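Local coordinates for cysteine S-methyltransferase NleE (Escherichia coli O157:H7, PDB 4R29), which probably methylates a zinc-finger cysteine of host TAB2 and TAB3 with S-adenosylmethionine as methyl donor, and so blocks NF-kappa-B activation, at residues 44-49 / 117-122; 85-90 / 202-207; 109-114 / 144-149. The protein carries 1 engineered substitution. All coordinates share one frame; numbering follows the deposited sequence.

Contact 1. Residues 44-49 / 117-122; sequences KKYISG and LYNPDL
Tyr46 and Ile47 lean on Tyr118 and Pro120, joining the entry to strand 47-48, half of a small two-stranded antiparallel sheet with strand 56-57, to the N terminus of helix 120-125, where Asn119 takes the N-cap position. The contact illustrates how two neighbouring residues can each use a ring face in turn, one offering it and the next covering one. The Tyr46 ring is sandwiched. Lys45 CB lies over the centre of one face, while the other is crossed by Pro120, whose CD sits 3.4 Å from Tyr46 CE1 in a CH-pi contact. The same face also receives a backbone carbonyl, with Tyr118 O 3.7 Å from Tyr46 CG and displaced toward the rim. Nearer the backbone, Tyr46 CB rests 3.9 Å from Tyr118 CB.

At Ile47 the roles reverse, and the aliphatic side chain crosses the Tyr118 ring at about a right angle. Its two branches share one face of that ring: CG2 makes a CH-pi contact 22° off the ring normal, 3.8 Å from Tyr118 CD1, and the delta methyl CD1 of Ile47 lies 3.9 Å from Tyr118 CE2.

Contact 2. Residues 85-90 / 202-207; sequences EPISRN and FSYMPG. With SAM (S-adenosylmethionine), chain E.
Arg89 and Tyr204 lie side by side and point the same way, with guanidinium and phenol planes 68° apart. The aliphatic root of the arginine covers the phenol: Arg89 CB stands 4.0 Å from the centre of the Tyr204 ring, almost on its normal, as a CH-pi contact, while Phe202 CB backs the opposite face. Further out, a bend at chi2 (74°) turns CD of the arginine. The guanidinium meets the phenol hydroxyl edge-on. Arg89 NH1 donates to Tyr204 OH over 3.2 Å, with the oxygen in the guanidinium plane, and the hydroxyl in turn donates to the carboxylate atom O of S-adenosylmethionine at 2.7 Å. Such a relay would be expected to polarise the hydroxyl toward the ligand. Adenine C2 lies over the rim of one guanidinium face, 3.3 Å above its plane, and N7 meets the edge of the Tyr204 ring. Phe202 turns a ring face to the ligand's methionyl CB.

Residues 202-207 leave helix 186-201 through a Schellman motif, with Ser203 the first residue out of helical geometry. Just past that turn, Ser203 O accepts a 2.9 Å hydrogen bond from Ile87 N, nearly along the C=O axis. Met205, the N-cap residue of helix 206-219, folds against residues 86-88: its CG is 3.4 Å from Pro86 CB, and a bend at chi3 (-48°) carries CE to 3.6 Å from Ser88 CA. Ser88 OG forms an ST turn by accepting from Asn90 N and also bonds to Glu208, which holds Arg89 N as well.

Contact 3. Residues 109-114 / 144-149; sequences MGQFSV and LYIVVV. With SAM (S-adenosylmethionine), chain E.
Strands 109-114 and 145-149 run antiparallel, their axes 4.6 Å apart at closest approach, and six backbone hydrogen bonds join the hydrogen-bonded pairs Gly110-Val149, Phe112-Val147 and Val114-Tyr145. Strand 109-114 is an outer strand of the three-stranded sheet in this Rossmann-like fold, and Gln111 exemplifies how such a strand can serve a ligand with the edge that faces away from its neighbour. In its non-hydrogen-bonded pairing with Val148, Gln111 turns its backbone outward: its N donates to S-adenosylmethionine OXT at 3.0 Å, and its O accepts from the ligand's amino N at 2.6 Å. Gly110, having no side chain, lets OXT come within 3.4 Å of its CA.

On the sheet face of Phe112, the aromatic CG takes the crowded position between backbone N and carbonyl carbon (chi1 62°). Val147 CB lies over one face of the ring, 15° off the normal, and Val149 CG1 meets the edge in plane, 3.9 Å from Phe112 CE1. Trp99 adds an edge-to-face contact, while Leu122 and Leu125 of helix 120-125 pack against this face of the sheet. On the face of Gln111 and Ile146, helix 155-181 brings Phe164 against Gln111 and Val148. The Gln111 amide, bent back at chi2, bonds weakly from NE2 to Phe112 O, and Ile146 CG2 lies 3.5 Å from the same NE2.

In the fold
From the N terminus, residues 44-49 are the first segment of the three contacts, and contact 1 closes a loop that holds helices 59-76 and 95-103 and ends just after strand 109-114. Residues 85-90 and 109-114 both leave from within that loop to partners beyond it, and contacts 2 and 3 therefore each cross contact 1. Contact 3 is nested inside the much longer loop closed by contact 2. In space the sheet of contact 3 is the middle piece: Leu122 of contact 1 packs on Val147, and Phe202 of contact 2 packs on Met109 and Gln111. Contacts 2 and 3 also share S-adenosylmethionine, whereas the centres of contacts 1 and 2 are about 32 Å apart.

Contact 1. Residues 44-49 / 117-122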
loop_
_atom_site.group_PDB
_atom_site.type_symbol
_atom_site.label_atom_id
_atom_site.label_comp_id
_atom_site.label_asym_id
_atom_site.label_seq_id
_atom_site.Cartn_x
_atom_site.Cartn_y
_atom_site.Cartn_z
ATOM N N LYS A 44 18.413 6.033 -3.064
ATOM C CA LYS A 44 19.389 7.117 -3.013
ATOM C C LYS A 44 18.781 8.487 -2.759
ATOM O O LYS A 44 19.487 9.408 -2.334
ATOM C CB LYS A 44 20.239 7.152 -4.279
ATOM C CG LYS A 44 21.252 6.023 -4.370
ATOM C CD LYS A 44 22.112 6.157 -5.625
ATOM C CE LYS A 44 22.956 4.914 -5.823
ATOM N NZ LYS A 44 23.527 4.449 -4.515
ATOM N N LYS A 45 17.487 8.640 -3.019
ATOM C CA LYS A 45 16.812 9.860 -2.589
ATOM C C LYS A 45 16.932 10.041 -1.073
ATOM O O LYS A 45 16.879 11.167 -0.583
ATOM C CB LYS A 45 15.339 9.858 -2.996
ATOM C CG LYS A 45 15.095 9.971 -4.488
ATOM C CD LYS A 45 13.637 9.658 -4.836
ATOM C CE LYS A 45 13.439 9.563 -6.347
ATOM N NZ LYS A 45 12.028 9.238 -6.720
ATOM N N TYR A 46 17.118 8.939 -0.341
ATOM C CA TYR A 46 17.025 8.962 1.126
ATOM C C TYR A 46 18.255 8.460 1.858
ATOM O O TYR A 46 18.404 8.706 3.054
ATOM C CB TYR A 46 15.808 8.157 1.612
ATOM C CG TYR A 46 14.560 8.437 0.813
ATOM C CD1 TYR A 46 13.926 9.664 0.896
ATOM C CD2 TYR A 46 14.031 7.478 -0.044
ATOM C CE1 TYR A 46 12.795 9.929 0.156
ATOM C CE2 TYR A 46 12.907 7.736 -0.784
ATOM C CZ TYR A 46 12.295 8.963 -0.682
ATOM O OH TYR A 46 11.166 9.215 -1.422
ATOM N N ILE A 47 19.123 7.738 1.161
ATOM C CA ILE A 47 20.319 7.193 1.799
ATOM C C ILE A 47 21.563 7.303 0.923
ATOM O O ILE A 47 21.491 7.693 -0.247
ATOM C CB ILE A 47 20.127 5.724 2.209
ATOM C CG1 ILE A 47 20.046 4.831 0.969
ATOM C CG2 ILE A 47 18.886 5.578 3.070
ATOM C CD1 ILE A 47 19.911 3.353 1.281
ATOM N N SER A 48 22.704 6.951 1.508
ATOM C CA SER A 48 23.983 7.008 0.818
ATOM C C SER A 48 24.970 6.043 1.461
ATOM O O SER A 48 25.574 6.335 2.494
ATOM C CB SER A 48 24.533 8.431 0.831
ATOM O OG SER A 48 24.442 8.985 2.128
ATOM N N GLY A 49 25.112 4.879 0.845
ATOM C CA GLY A 49 26.046 3.868 1.301
ATOM C C GLY A 49 26.443 2.980 0.138
ATOM O O GLY A 49 25.900 3.117 -0.966
ATOM N N LEU A 117 11.882 1.226 0.227
ATOM C CA LEU A 117 11.590 0.904 1.620
ATOM C C LEU A 117 12.110 1.978 2.592
ATOM O O LEU A 117 11.922 1.857 3.797
ATOM C CB LEU A 117 12.117 -0.483 1.988
ATOM C CG LEU A 117 11.343 -1.664 1.389
ATOM C CD1 LEU A 117 11.968 -3.016 1.780
ATOM C CD2 LEU A 117 9.859 -1.596 1.772
ATOM N N TYR A 118 12.740 3.027 2.055
ATOM C CA TYR A 118 13.198 4.179 2.851
ATOM C C TYR A 118 12.291 5.391 2.715
ATOM O O TYR A 118 12.598 6.477 3.220
ATOM C CB TYR A 118 14.657 4.542 2.532
ATOM C CG TYR A 118 15.587 3.438 2.961
ATOM C CD1 TYR A 118 16.055 3.371 4.267
ATOM C CD2 TYR A 118 15.939 2.418 2.079
ATOM C CE1 TYR A 118 16.877 2.343 4.672
ATOM C CE2 TYR A 118 16.759 1.380 2.481
ATOM C CZ TYR A 118 17.225 1.347 3.779
ATOM O OH TYR A 118 18.047 0.322 4.186
ATOM N N ASN A 119 11.162 5.191 2.046
ATOM C CA ASN A 119 10.146 6.218 1.976
ATOM C C ASN A 119 9.821 6.744 3.371
ATOM O O ASN A 119 9.417 5.975 4.236
ATOM C CB ASN A 119 8.883 5.668 1.322
ATOM C CG ASN A 119 7.857 6.742 1.066
ATOM O OD1 ASN A 119 7.941 7.474 0.074
ATOM N ND2 ASN A 119 6.881 6.852 1.958
ATOM N N PRO A 120 10.012 8.061 3.591
ATOM C CA PRO A 120 9.733 8.735 4.862
ATOM C C PRO A 120 8.288 8.600 5.349
ATOM O O PRO A 120 8.099 8.385 6.539
ATOM C CB PRO A 120 10.071 10.196 4.557
ATOM C CG PRO A 120 11.136 10.096 3.534
ATOM C CD PRO A 120 10.726 8.946 2.659
ATOM N N ASP A 121 7.303 8.730 4.461
ATOM C CA ASP A 121 5.897 8.576 4.841
ATOM C C ASP A 121 5.634 7.183 5.406
ATOM O O ASP A 121 4.906 7.019 6.373
ATOM C CB ASP A 121 4.984 8.782 3.626
ATOM C CG ASP A 121 4.768 10.234 3.299
ATOM O OD1 ASP A 121 5.342 11.098 3.986
ATOM O OD2 ASP A 121 4.016 10.514 2.350
ATOM N N LEU A 122 6.201 6.175 4.758
ATOM C CA LEU A 122 5.983 4.802 5.169
ATOM C C LEU A 122 6.494 4.636 6.605
ATOM O O LEU A 122 5.845 4.003 7.436
ATOM C CB LEU A 122 6.682 3.831 4.198
ATOM C CG LEU A 122 6.751 2.360 4.635
ATOM C CD1 LEU A 122 5.337 1.800 4.924
ATOM C CD2 LEU A 122 7.537 1.455 3.637
#

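Contact 2. Residues 85-90 / 202-207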
loop_
_atom_site.group_PDB
_atom_site.type_symbol
_atom_site.label_atom_id
_atom_site.label_comp_id
_atom_site.label_asym_id
_atom_site.label_seq_id
_atom_site.Cartn_x
_atom_site.Cartn_y
_atom_site.Cartn_z
ATOM N N GLU A 85 -18.553 4.889 6.891
ATOM C CA GLU A 85 -19.289 5.225 5.681
ATOM C C GLU A 85 -18.343 5.152 4.482
ATOM O O GLU A 85 -17.159 5.454 4.609
ATOM C CB GLU A 85 -19.822 6.659 5.762
ATOM C CG GLU A 85 -20.997 6.872 6.692
ATOM C CD GLU A 85 -21.300 8.349 6.891
ATOM O OE1 GLU A 85 -20.817 9.177 6.078
ATOM O OE2 GLU A 85 -22.013 8.680 7.865
ATOM N N PRO A 86 -18.870 4.784 3.307
ATOM C CA PRO A 86 -18.086 4.751 2.068
ATOM C C PRO A 86 -17.437 6.087 1.738
ATOM O O PRO A 86 -18.047 7.150 1.891
ATOM C CB PRO A 86 -19.136 4.428 1.002
ATOM C CG PRO A 86 -20.178 3.677 1.716
ATOM C CD PRO A 86 -20.237 4.278 3.104
ATOM N N ILE A 87 -16.198 6.022 1.270
ATOM C CA ILE A 87 -15.504 7.195 0.798
ATOM C C ILE A 87 -15.642 7.186 -0.709
ATOM O O ILE A 87 -15.999 6.165 -1.312
ATOM C CB ILE A 87 -13.987 7.128 1.115
ATOM C CG1 ILE A 87 -13.379 5.864 0.493
ATOM C CG2 ILE A 87 -13.751 7.139 2.609
ATOM C CD1 ILE A 87 -11.866 5.913 0.269
ATOM N N SER A 88 -15.337 8.320 -1.318
ATOM C CA SER A 88 -15.134 8.350 -2.746
ATOM C C SER A 88 -13.740 7.836 -3.071
ATOM O O SER A 88 -12.750 8.198 -2.415
ATOM C CB SER A 88 -15.288 9.768 -3.305
ATOM O OG SER A 88 -14.668 9.848 -4.574
ATOM N N ARG A 89 -13.693 6.985 -4.095
ATOM C CA ARG A 89 -12.466 6.522 -4.719
ATOM C C ARG A 89 -11.466 7.667 -4.935
ATOM O O ARG A 89 -10.246 7.466 -4.865
ATOM C CB ARG A 89 -12.821 5.864 -6.062
ATOM C CG ARG A 89 -11.793 6.075 -7.162
ATOM C CD ARG A 89 -10.588 5.202 -6.878
ATOM N NE ARG A 89 -9.482 5.448 -7.798
ATOM C CZ ARG A 89 -8.271 4.931 -7.637
ATOM N NH1 ARG A 89 -8.024 4.155 -6.587
ATOM N NH2 ARG A 89 -7.313 5.199 -8.511
ATOM N N ASN A 90 -11.989 8.860 -5.210
ATOM C CA ASN A 90 -11.158 10.049 -5.419
ATOM C C ASN A 90 -10.300 10.460 -4.220
ATOM O O ASN A 90 -9.217 10.998 -4.405
ATOM C CB ASN A 90 -12.008 11.225 -5.895
ATOM C CG ASN A 90 -12.611 10.978 -7.262
ATOM O OD1 ASN A 90 -11.988 10.345 -8.122
ATOM N ND2 ASN A 90 -13.838 11.446 -7.465
ATOM N N PHE A 202 -12.093 -1.686 -0.128
ATOM C CA PHE A 202 -11.523 -0.350 -0.062
ATOM C C PHE A 202 -12.560 0.708 0.317
ATOM O O PHE A 202 -12.235 1.885 0.365
ATOM C CB PHE A 202 -10.851 0.042 -1.388
ATOM C CG PHE A 202 -9.534 -0.660 -1.648
ATOM C CD1 PHE A 202 -8.516 -0.639 -0.705
ATOM C CD2 PHE A 202 -9.319 -1.334 -2.847
ATOM C CE1 PHE A 202 -7.305 -1.269 -0.955
ATOM C CE2 PHE A 202 -8.110 -1.967 -3.101
ATOM C CZ PHE A 202 -7.107 -1.936 -2.149
ATOM N N SER A 203 -13.798 0.291 0.579
ATOM C CA SER A 203 -14.849 1.222 1.017
ATOM C C SER A 203 -15.285 2.233 -0.041
ATOM O O SER A 203 -15.796 3.275 0.296
ATOM C CB SER A 203 -14.411 2.009 2.258
ATOM O OG SER A 203 -14.140 1.152 3.340
ATOM N N TYR A 204 -15.079 1.945 -1.316
ATOM C CA TYR A 204 -15.517 2.882 -2.332
ATOM C C TYR A 204 -17.035 2.882 -2.351
ATOM O O TYR A 204 -17.674 1.912 -1.934
ATOM C CB TYR A 204 -14.998 2.490 -3.708
ATOM C CG TYR A 204 -13.503 2.504 -3.843
ATOM C CD1 TYR A 204 -12.703 3.152 -2.912
ATOM C CD2 TYR A 204 -12.886 1.860 -4.911
ATOM C CE1 TYR A 204 -11.324 3.157 -3.044
ATOM C CE2 TYR A 204 -11.515 1.868 -5.051
ATOM C CZ TYR A 204 -10.743 2.519 -4.111
ATOM O OH TYR A 204 -9.388 2.522 -4.259
ATOM N N MET A 205 -17.612 3.969 -2.837
ATOM C CA MET A 205 -19.056 4.032 -2.961
ATOM C C MET A 205 -19.593 3.078 -4.026
ATOM O O MET A 205 -18.993 2.904 -5.088
ATOM C CB MET A 205 -19.505 5.462 -3.184
ATOM C CG MET A 205 -19.413 6.260 -1.881
ATOM S SD MET A 205 -19.698 7.979 -2.212
ATOM C CE MET A 205 -18.592 8.178 -3.616
ATOM N N PRO A 206 -20.706 2.414 -3.706
ATOM C CA PRO A 206 -21.315 1.395 -4.573
ATOM C C PRO A 206 -21.460 1.903 -6.002
ATOM O O PRO A 206 -21.224 1.140 -6.926
ATOM C CB PRO A 206 -22.681 1.158 -3.925
ATOM C CG PRO A 206 -22.453 1.459 -2.484
ATOM C CD PRO A 206 -21.430 2.576 -2.435
ATOM N N GLY A 207 -21.805 3.182 -6.165
ATOM C CA GLY A 207 -21.891 3.813 -7.469
ATOM C C GLY A 207 -20.573 3.882 -8.222
ATOM O O GLY A 207 -20.519 3.647 -9.435
HETATM N N SAM E . -4.776 3.282 -3.255
HETATM C CA SAM E . -6.102 2.672 -3.353
HETATM C C SAM E . -6.794 2.606 -1.996
HETATM O O SAM E . -8.023 2.496 -1.944
HETATM O OXT SAM E . -6.131 2.634 -0.944
HETATM C CB SAM E . -6.051 1.258 -3.923
HETATM C CG SAM E . -5.740 1.186 -5.410
HETATM S SD SAM E . -6.194 -0.403 -6.177
HETATM C CE SAM E . -5.686 0.038 -7.859
HETATM C "C5'" SAM E . -7.974 -0.143 -6.378
HETATM C "C4'" SAM E . -8.631 -1.387 -6.970
HETATM O "O4'" SAM E . -10.014 -1.401 -6.663
HETATM C "C3'" SAM E . -8.504 -1.439 -8.489
HETATM O "O3'" SAM E . -7.366 -2.180 -8.891
HETATM C "C2'" SAM E . -9.793 -2.100 -8.927
HETATM O "O2'" SAM E . -9.526 -3.469 -9.023
HETATM C "C1'" SAM E . -10.762 -1.892 -7.764
HETATM N N9 SAM E . -11.791 -0.865 -8.018
HETATM C C8 SAM E . -13.143 -1.037 -7.891
HETATM N N7 SAM E . -13.766 0.124 -8.165
HETATM C C5 SAM E . -12.823 1.045 -8.459
HETATM C C6 SAM E . -12.914 2.385 -8.807
HETATM N N6 SAM E . -14.102 2.973 -8.898
HETATM N N1 SAM E . -11.762 3.093 -9.058
HETATM C C2 SAM E . -10.529 2.475 -8.952
HETATM N N3 SAM E . -10.442 1.142 -8.602
HETATM C C4 SAM E . -11.575 0.437 -8.358
HETATM O O HOH W 1 -15.285 3.508 4.929
#

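Contact 3. Residues 109-114 / 144-149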
loop_
_atom_site.group_PDB
_atom_site.type_symbol
_atom_site.label_atom_id
_atom_site.label_comp_id
_atom_site.label_asym_id
_atom_site.label_seq_id
_atom_site.Cartn_x
_atom_site.Cartn_y
_atom_site.Cartn_z
ATOM N N MET A 109 -9.024 0.146 5.905
ATOM C CA MET A 109 -7.773 -0.128 5.186
ATOM C C MET A 109 -7.630 0.499 3.805
ATOM O O MET A 109 -8.603 0.922 3.178
ATOM C CB MET A 109 -7.360 -1.616 5.202
ATOM C CG MET A 109 -7.793 -2.480 4.080
ATOM S SD MET A 109 -7.006 -2.362 2.436
ATOM C CE MET A 109 -8.339 -3.237 1.612
ATOM N N GLY A 110 -6.371 0.627 3.404
ATOM C CA GLY A 110 -5.990 1.195 2.125
ATOM C C GLY A 110 -4.719 0.498 1.675
ATOM O O GLY A 110 -4.069 -0.191 2.461
ATOM N N GLN A 111 -4.366 0.673 0.414
ATOM C CA GLN A 111 -3.194 0.017 -0.148
ATOM C C GLN A 111 -2.526 1.030 -1.080
ATOM O O GLN A 111 -3.202 1.757 -1.791
ATOM C CB GLN A 111 -3.601 -1.268 -0.895
ATOM C CG GLN A 111 -2.464 -1.945 -1.681
ATOM C CD GLN A 111 -2.277 -1.352 -3.073
ATOM O OE1 GLN A 111 -3.240 -1.173 -3.810
ATOM N NE2 GLN A 111 -1.042 -1.044 -3.432
ATOM N N PHE A 112 -1.206 1.108 -1.034
ATOM C CA PHE A 112 -0.456 1.996 -1.915
ATOM C C PHE A 112 0.912 1.375 -2.206
ATOM O O PHE A 112 1.192 0.282 -1.757
ATOM C CB PHE A 112 -0.356 3.415 -1.325
ATOM C CG PHE A 112 0.371 3.494 0.005
ATOM C CD1 PHE A 112 -0.305 3.257 1.207
ATOM C CD2 PHE A 112 1.726 3.834 0.056
ATOM C CE1 PHE A 112 0.352 3.351 2.435
ATOM C CE2 PHE A 112 2.397 3.931 1.284
ATOM C CZ PHE A 112 1.706 3.680 2.475
ATOM N N SER A 113 1.763 2.069 -2.948
ATOM C CA SER A 113 3.065 1.523 -3.329
ATOM C C SER A 113 4.181 2.477 -2.988
ATOM O O SER A 113 3.991 3.693 -2.959
ATOM C CB SER A 113 3.103 1.265 -4.837
ATOM O OG SER A 113 2.342 0.113 -5.133
ATOM N N VAL A 114 5.360 1.934 -2.738
ATOM C CA VAL A 114 6.524 2.787 -2.563
ATOM C C VAL A 114 7.632 2.313 -3.493
ATOM O O VAL A 114 7.749 1.118 -3.757
ATOM C CB VAL A 114 7.000 2.836 -1.090
ATOM C CG1 VAL A 114 5.936 3.468 -0.216
ATOM C CG2 VAL A 114 7.345 1.438 -0.585
ATOM N N LEU A 144 9.631 -1.977 -6.510
ATOM C CA LEU A 144 8.374 -1.551 -5.926
ATOM C C LEU A 144 7.903 -2.486 -4.810
ATOM O O LEU A 144 7.990 -3.713 -4.923
ATOM C CB LEU A 144 7.306 -1.471 -7.016
ATOM C CG LEU A 144 6.745 -0.092 -7.364
ATOM C CD1 LEU A 144 7.769 1.012 -7.131
ATOM C CD2 LEU A 144 6.221 -0.069 -8.797
ATOM N N TYR A 145 7.415 -1.889 -3.726
ATOM C CA TYR A 145 6.782 -2.641 -2.643
ATOM C C TYR A 145 5.336 -2.203 -2.445
ATOM O O TYR A 145 5.030 -1.024 -2.521
ATOM C CB TYR A 145 7.563 -2.470 -1.343
ATOM C CG TYR A 145 8.876 -3.182 -1.375
ATOM C CD1 TYR A 145 9.981 -2.613 -1.999
ATOM C CD2 TYR A 145 9.011 -4.446 -0.813
ATOM C CE1 TYR A 145 11.187 -3.280 -2.051
ATOM C CE2 TYR A 145 10.220 -5.118 -0.852
ATOM C CZ TYR A 145 11.303 -4.531 -1.474
ATOM O OH TYR A 145 12.508 -5.200 -1.513
ATOM N N ILE A 146 4.453 -3.165 -2.214
ATOM C CA ILE A 146 3.069 -2.877 -1.853
ATOM C C ILE A 146 2.972 -2.634 -0.343
ATOM O O ILE A 146 3.561 -3.370 0.454
ATOM C CB ILE A 146 2.141 -4.066 -2.209
ATOM C CG1 ILE A 146 2.313 -4.471 -3.669
ATOM C CG2 ILE A 146 0.680 -3.736 -1.898
ATOM C CD1 ILE A 146 1.777 -3.474 -4.611
ATOM N N VAL A 147 2.217 -1.608 0.042
ATOM C CA VAL A 147 1.900 -1.372 1.444
ATOM C C VAL A 147 0.405 -1.432 1.684
ATOM O O VAL A 147 -0.369 -0.675 1.092
ATOM C CB VAL A 147 2.427 -0.010 1.930
ATOM C CG1 VAL A 147 2.237 0.118 3.447
ATOM C CG2 VAL A 147 3.899 0.170 1.520
ATOM N N VAL A 148 -0.003 -2.345 2.553
ATOM C CA VAL A 148 -1.390 -2.438 2.979
ATOM C C VAL A 148 -1.495 -1.862 4.392
ATOM O O VAL A 148 -0.994 -2.453 5.362
ATOM C CB VAL A 148 -1.894 -3.909 2.973
ATOM C CG1 VAL A 148 -3.368 -3.991 3.366
ATOM C CG2 VAL A 148 -1.682 -4.559 1.598
ATOM N N VAL A 149 -2.138 -0.704 4.503
ATOM C CA VAL A 149 -2.262 -0.007 5.781
ATOM C C VAL A 149 -3.686 -0.180 6.350
ATOM O O VAL A 149 -4.678 -0.011 5.632
ATOM C CB VAL A 149 -1.873 1.502 5.630
ATOM C CG1 VAL A 149 -2.714 2.171 4.544
ATOM C CG2 VAL A 149 -1.982 2.266 6.976
HETATM N N SAM E . -4.776 3.282 -3.255
HETATM C CA SAM E . -6.102 2.672 -3.353
HETATM C C SAM E . -6.794 2.606 -1.996
HETATM O O SAM E . -8.023 2.496 -1.944
HETATM O OXT SAM E . -6.131 2.634 -0.944
HETATM C CB SAM E . -6.051 1.258 -3.923
HETATM C CG SAM E . -5.740 1.186 -5.410
HETATM S SD SAM E . -6.194 -0.403 -6.177
HETATM C CE SAM E . -5.686 0.038 -7.859
HETATM C "C5'" SAM E . -7.974 -0.143 -6.378
HETATM C "C4'" SAM E . -8.631 -1.387 -6.970
HETATM O "O4'" SAM E . -10.014 -1.401 -6.663
HETATM C "C3'" SAM E . -8.504 -1.439 -8.489
HETATM O "O3'" SAM E . -7.366 -2.180 -8.891
HETATM C "C2'" SAM E . -9.793 -2.100 -8.927
HETATM O "O2'" SAM E . -9.526 -3.469 -9.023
HETATM C "C1'" SAM E . -10.762 -1.892 -7.764
HETATM N N9 SAM E . -11.791 -0.865 -8.018
HETATM C C8 SAM E . -13.143 -1.037 -7.891
HETATM N N7 SAM E . -13.766 0.124 -8.165
HETATM C C5 SAM E . -12.823 1.045 -8.459
HETATM C C6 SAM E . -12.914 2.385 -8.807
HETATM N N6 SAM E . -14.102 2.973 -8.898
HETATM N N1 SAM E . -11.762 3.093 -9.058
HETATM C C2 SAM E . -10.529 2.475 -8.952
HETATM N N3 SAM E . -10.442 1.142 -8.602
HETATM C C4 SAM E . -11.575 0.437 -8.358
#